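Local coordinates for protein 2-aminomuconate 6-semialdehyde dehydrogenase (Burkholderia cenocepacia, PDB 4U3W) that probably oxidises 2-aminomuconate 6-semialdehyde to 2-aminomuconate with a nicotinamide coenzyme, as a member of the aldehyde dehydrogenase family, at residues 110-113 / 114-118; 444-447 / 448-452. All coordinates share one frame; numbering follows the deposited sequence.

Two beginnings of helices in one aldehyde dehydrogenase chain illustrate how the same backbone device is clothed differently according to place. Contact 1 (110-113 with 114-118) turns helix 99-110 into helix 114-138, partly buried within the subunit, and no other subunit touches it. Contact 2 (444-447 with 448-452) is the short helix between strands 437-441 and 459-462, farther from the chain's centre, where three other subunits meet it. The centres lie about 35 Å apart, and the nearest atoms about 25 Å, so neither touches the other. A proline carbonyl and an arginine-glutamine pair dominate contact 1, whereas paired arginines on one side and a histidine at the subunit interface mark contact 2.

Contact 1 of 2, residues 110-113 / 114-118; sequences TGRP and VAQAR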
loop_
_atom_site.group_PDB
_atom_site.type_symbol
_atom_site.label_atom_id
_atom_site.label_comp_id
_atom_site.label_asym_id
_atom_site.label_seq_id
_atom_site.Cartn_x
_atom_site.Cartn_y
_atom_site.Cartn_z
ATOM N N THR A 110 -11.122 11.142 -38.423
ATOM C CA THR A 110 -12.234 10.354 -37.889
ATOM C C THR A 110 -13.643 10.877 -38.170
ATOM O O THR A 110 -14.582 10.124 -38.029
ATOM C CB THR A 110 -12.153 10.226 -36.379
ATOM O OG1 THR A 110 -12.367 11.524 -35.789
ATOM C CG2 THR A 110 -10.753 9.642 -36.002
ATOM N N GLY A 111 -13.795 12.132 -38.569
ATOM C CA GLY A 111 -15.126 12.705 -38.785
ATOM C C GLY A 111 -15.814 13.096 -37.486
ATOM O O GLY A 111 -16.974 13.462 -37.489
ATOM N N ARG A 112 -15.094 13.022 -36.363
ATOM C CA ARG A 112 -15.719 13.192 -35.042
ATOM C C ARG A 112 -16.196 14.634 -34.869
ATOM O O ARG A 112 -15.503 15.541 -35.285
ATOM C CB ARG A 112 -14.717 12.852 -33.927
ATOM C CG ARG A 112 -15.381 12.679 -32.531
ATOM C CD ARG A 112 -14.592 11.719 -31.619
ATOM N NE ARG A 112 -15.023 11.819 -30.217
ATOM C CZ ARG A 112 -16.176 11.339 -29.756
ATOM N NH1 ARG A 112 -16.990 10.705 -30.576
ATOM N NH2 ARG A 112 -16.514 11.471 -28.486
ATOM N N PRO A 113 -17.386 14.843 -34.303
ATOM C CA PRO A 113 -17.847 16.238 -34.150
ATOM C C PRO A 113 -16.805 17.088 -33.391
ATOM O O PRO A 113 -16.200 16.607 -32.400
ATOM C CB PRO A 113 -19.153 16.095 -33.344
ATOM C CG PRO A 113 -19.725 14.758 -33.808
ATOM C CD PRO A 113 -18.442 13.864 -33.998
ATOM N N VAL A 114 -16.577 18.312 -33.855
ATOM C CA VAL A 114 -15.496 19.125 -33.294
ATOM C C VAL A 114 -15.546 19.302 -31.788
ATOM O O VAL A 114 -14.497 19.163 -31.108
ATOM C CB VAL A 114 -15.451 20.506 -33.970
ATOM C CG1 VAL A 114 -14.322 21.389 -33.342
ATOM C CG2 VAL A 114 -15.180 20.345 -35.451
ATOM N N ALA A 115 -16.736 19.605 -31.244
ATOM C CA ALA A 115 -16.839 19.872 -29.817
ATOM C C ALA A 115 -16.407 18.660 -28.989
ATOM O O ALA A 115 -15.869 18.803 -27.888
ATOM C CB ALA A 115 -18.283 20.309 -29.449
ATOM N N GLN A 116 -16.623 17.462 -29.535
ATOM C CA GLN A 116 -16.297 16.245 -28.805
ATOM C C GLN A 116 -14.790 15.938 -28.925
ATOM O O GLN A 116 -14.167 15.406 -27.998
ATOM C CB GLN A 116 -17.167 15.079 -29.327
ATOM C CG GLN A 116 -18.687 15.311 -29.090
ATOM C CD GLN A 116 -19.601 14.493 -30.042
ATOM O OE1 GLN A 116 -19.144 13.547 -30.709
ATOM N NE2 GLN A 116 -20.894 14.862 -30.104
ATOM N N ALA A 117 -14.217 16.272 -30.074
ATOM C CA ALA A 117 -12.781 16.042 -30.316
ATOM C C ALA A 117 -11.978 16.908 -29.355
ATOM O O ALA A 117 -10.910 16.507 -28.863
ATOM C CB ALA A 117 -12.419 16.366 -31.779
ATOM N N ARG A 118 -12.512 18.098 -29.097
ATOM C CA ARG A 118 -11.859 19.052 -28.208
ATOM C C ARG A 118 -11.869 18.536 -26.775
ATOM O O ARG A 118 -10.818 18.478 -26.118
ATOM C CB ARG A 118 -12.544 20.430 -28.282
ATOM C CG ARG A 118 -12.270 21.225 -29.571
ATOM C CD ARG A 118 -12.855 22.680 -29.459
ATOM N NE ARG A 118 -12.201 23.467 -28.413
ATOM C CZ ARG A 118 -11.062 24.148 -28.570
ATOM N NH1 ARG A 118 -10.435 24.150 -29.740
ATOM N NH2 ARG A 118 -10.537 24.822 -27.552
#
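Over one face of the Arg-112 guanidinium stands the amide oxygen of Gln-116, 3.5 Å above the plane and displaced toward its rim. The two flat groups are inclined by 53°, and the side chains cross nearly at right angles; at 3.6 Å, Gln-116 OE1 lies close to Arg-112 NH1 without being in line for a bond. The setting is the short link between two successive helices of the aldehyde dehydrogenase fold: Gly-111, the first residue beyond helix 99-110, takes positive phi, and Pro-113 occupies the N-cap of helix 114-138. Arg-112 reaches Gln-116 through a chain extended from CG to NE, its CG lying opposite the backbone N (chi1 -166°). The charge is answered by Asp-121, a salt-bridge partner of NE, which probably fixes the rotation of the group.

Gln-116 OE1 also rests against the proline ring, 3.4 Å from Pro-113 CG and equally near CD, while its NE2 makes a weak hydrogen bond to the backbone oxygen of Thr-344. At the end of helix 99-110, Thr-110 OG1 accepts from Arg-112 N at 3.2 Å, an ST turn that ties the link to the helix it leaves. On the side of the new helix that faces helix 99-110, Val-114 and Ala-117 pack on Val-107. Pro-113 O opens the helical bonding by accepting from Ala-117 N at 3.1 Å and, more weakly, from Gln-116 N at 3.0 Å.

Contact 2 of 2, residues 444-447 / 448-452; sequences QLAR and GHRVA
From the N-cap residue Gln-444 onward, four successive carbonyls accept from the amide four residues ahead: Gly-448 N lies 3.0 Å from Gln-444 O, Arg-450 N and Val-451 N are bonded to Ala-446 O and Arg-447 O, and the bond from His-449 N to Leu-445 O is stretched and weak. On one side of this turn, Arg-450 folds back over its predecessors. Its CG stands between the backbone N and the carbonyl carbon (chi1 78°), and from there the extended chain carries the guanidinium across Arg-447 CA, which lies 3.8 Å above the centre of one face. The terminal NH1 meets the methyl of Ala-446, with 3.6 Å between NH1 and Ala-446 CB. Arg-447 bends at chi3 (-70°), bringing its NH2 to 3.8 Å from Arg-450 NH2, with the two guanidinium planes 75° apart. Glu-422 takes a salt bridge from each arginine, OE1 to Arg-447 and OE2 to Arg-450, which probably offsets the closeness of like charges; Asp-284 binds Arg-447 as well.

This helix is the crossover of a beta-alpha-beta unit, linking the parallel strands 437-441 and 459-462. Val-451 runs alongside Arg-447 in the same direction, its CG2 3.9 Å from Arg-447 CG, and its side chain continues onto Phe-282 and Val-426.

Leu-445 and His-449 meet on a part of the helix that also packs against other subunits. Leu-445 CD1 approaches the edge of the His-449 ring in plane, 3.9 Å from His-449 CD2. That CD2 also lies 3.3 Å from Leu-445 O. The ring's nitrogens are engaged at the tetramer interface: NE2 is hydrogen-bonded to NE2 of His-449 of the second subunit, and ND1 to Tyr-157 OH of the fourth subunit.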
loop_
_atom_site.group_PDB
_atom_site.type_symbol
_atom_site.label_atom_id
_atom_site.label_comp_id
_atom_site.label_asym_id
_atom_site.label_seq_id
_atom_site.Cartn_x
_atom_site.Cartn_y
_atom_site.Cartn_z
ATOM N N GLN A 444 -31.245 1.831 -5.912
ATOM C CA GLN A 444 -31.222 1.079 -4.658
ATOM C C GLN A 444 -29.820 0.722 -4.198
ATOM O O GLN A 444 -28.973 0.184 -4.972
ATOM C CB GLN A 444 -32.090 -0.175 -4.786
ATOM C CG GLN A 444 -33.550 0.169 -4.962
ATOM C CD GLN A 444 -34.212 0.796 -3.740
ATOM O OE1 GLN A 444 -34.356 0.158 -2.679
ATOM N NE2 GLN A 444 -34.684 2.045 -3.905
ATOM N N LEU A 445 -29.550 1.057 -2.939
ATOM C CA LEU A 445 -28.225 0.862 -2.331
ATOM C C LEU A 445 -27.729 -0.586 -2.376
ATOM O O LEU A 445 -26.676 -0.874 -2.950
ATOM C CB LEU A 445 -28.236 1.348 -0.860
ATOM C CG LEU A 445 -26.938 1.153 -0.055
ATOM C CD1 LEU A 445 -25.742 2.033 -0.586
ATOM C CD2 LEU A 445 -27.248 1.465 1.426
ATOM N N ALA A 446 -28.499 -1.501 -1.794
ATOM C CA ALA A 446 -28.088 -2.898 -1.732
ATOM C C ALA A 446 -27.953 -3.507 -3.140
ATOM O O ALA A 446 -26.945 -4.155 -3.463
ATOM C CB ALA A 446 -29.079 -3.701 -0.871
ATOM N N ARG A 447 -28.958 -3.271 -3.964
ATOM C CA ARG A 447 -28.954 -3.794 -5.309
ATOM C C ARG A 447 -27.726 -3.364 -6.153
ATOM O O ARG A 447 -27.116 -4.201 -6.859
ATOM C CB ARG A 447 -30.225 -3.372 -6.034
ATOM C CG ARG A 447 -30.320 -4.121 -7.299
ATOM C CD ARG A 447 -31.062 -3.400 -8.380
ATOM N NE ARG A 447 -32.494 -3.245 -8.195
ATOM C CZ ARG A 447 -33.384 -4.223 -8.063
ATOM N NH1 ARG A 447 -34.672 -3.925 -7.978
ATOM N NH2 ARG A 447 -33.006 -5.487 -7.980
ATOM N N GLY A 448 -27.387 -2.073 -6.106
ATOM C CA GLY A 448 -26.286 -1.534 -6.879
ATOM C C GLY A 448 -24.993 -2.295 -6.616
ATOM O O GLY A 448 -24.300 -2.721 -7.563
ATOM N N HIS A 449 -24.677 -2.468 -5.328
ATOM C CA HIS A 449 -23.438 -3.145 -4.922
ATOM C C HIS A 449 -23.501 -4.674 -5.130
ATOM O O HIS A 449 -22.535 -5.270 -5.632
ATOM C CB HIS A 449 -23.089 -2.800 -3.448
ATOM C CG HIS A 449 -22.739 -1.355 -3.260
ATOM N ND1 HIS A 449 -21.589 -0.787 -3.780
ATOM C CD2 HIS A 449 -23.401 -0.356 -2.619
ATOM C CE1 HIS A 449 -21.570 0.505 -3.496
ATOM N NE2 HIS A 449 -22.661 0.791 -2.781
ATOM N N ARG A 450 -24.623 -5.307 -4.792
ATOM C CA ARG A 450 -24.652 -6.780 -4.889
ATOM C C ARG A 450 -24.696 -7.270 -6.337
ATOM O O ARG A 450 -24.126 -8.340 -6.649
ATOM C CB ARG A 450 -25.827 -7.369 -4.106
ATOM C CG ARG A 450 -27.173 -7.285 -4.780
ATOM C CD ARG A 450 -28.291 -7.696 -3.787
ATOM N NE ARG A 450 -29.585 -7.524 -4.426
ATOM C CZ ARG A 450 -30.640 -6.912 -3.898
ATOM N NH1 ARG A 450 -30.617 -6.450 -2.652
ATOM N NH2 ARG A 450 -31.753 -6.816 -4.621
ATOM N N VAL A 451 -25.338 -6.506 -7.225
ATOM C CA VAL A 451 -25.352 -6.881 -8.645
ATOM C C VAL A 451 -23.961 -6.625 -9.285
ATOM O O VAL A 451 -23.415 -7.497 -9.971
ATOM C CB VAL A 451 -26.424 -6.105 -9.459
ATOM C CG1 VAL A 451 -26.243 -6.401 -10.933
ATOM C CG2 VAL A 451 -27.854 -6.527 -9.045
ATOM N N ALA A 452 -23.393 -5.448 -9.026
ATOM C CA ALA A 452 -22.116 -5.046 -9.625
ATOM C C ALA A 452 -21.036 -6.072 -9.342
ATOM O O ALA A 452 -20.214 -6.346 -10.228
ATOM C CB ALA A 452 -21.674 -3.633 -9.119
#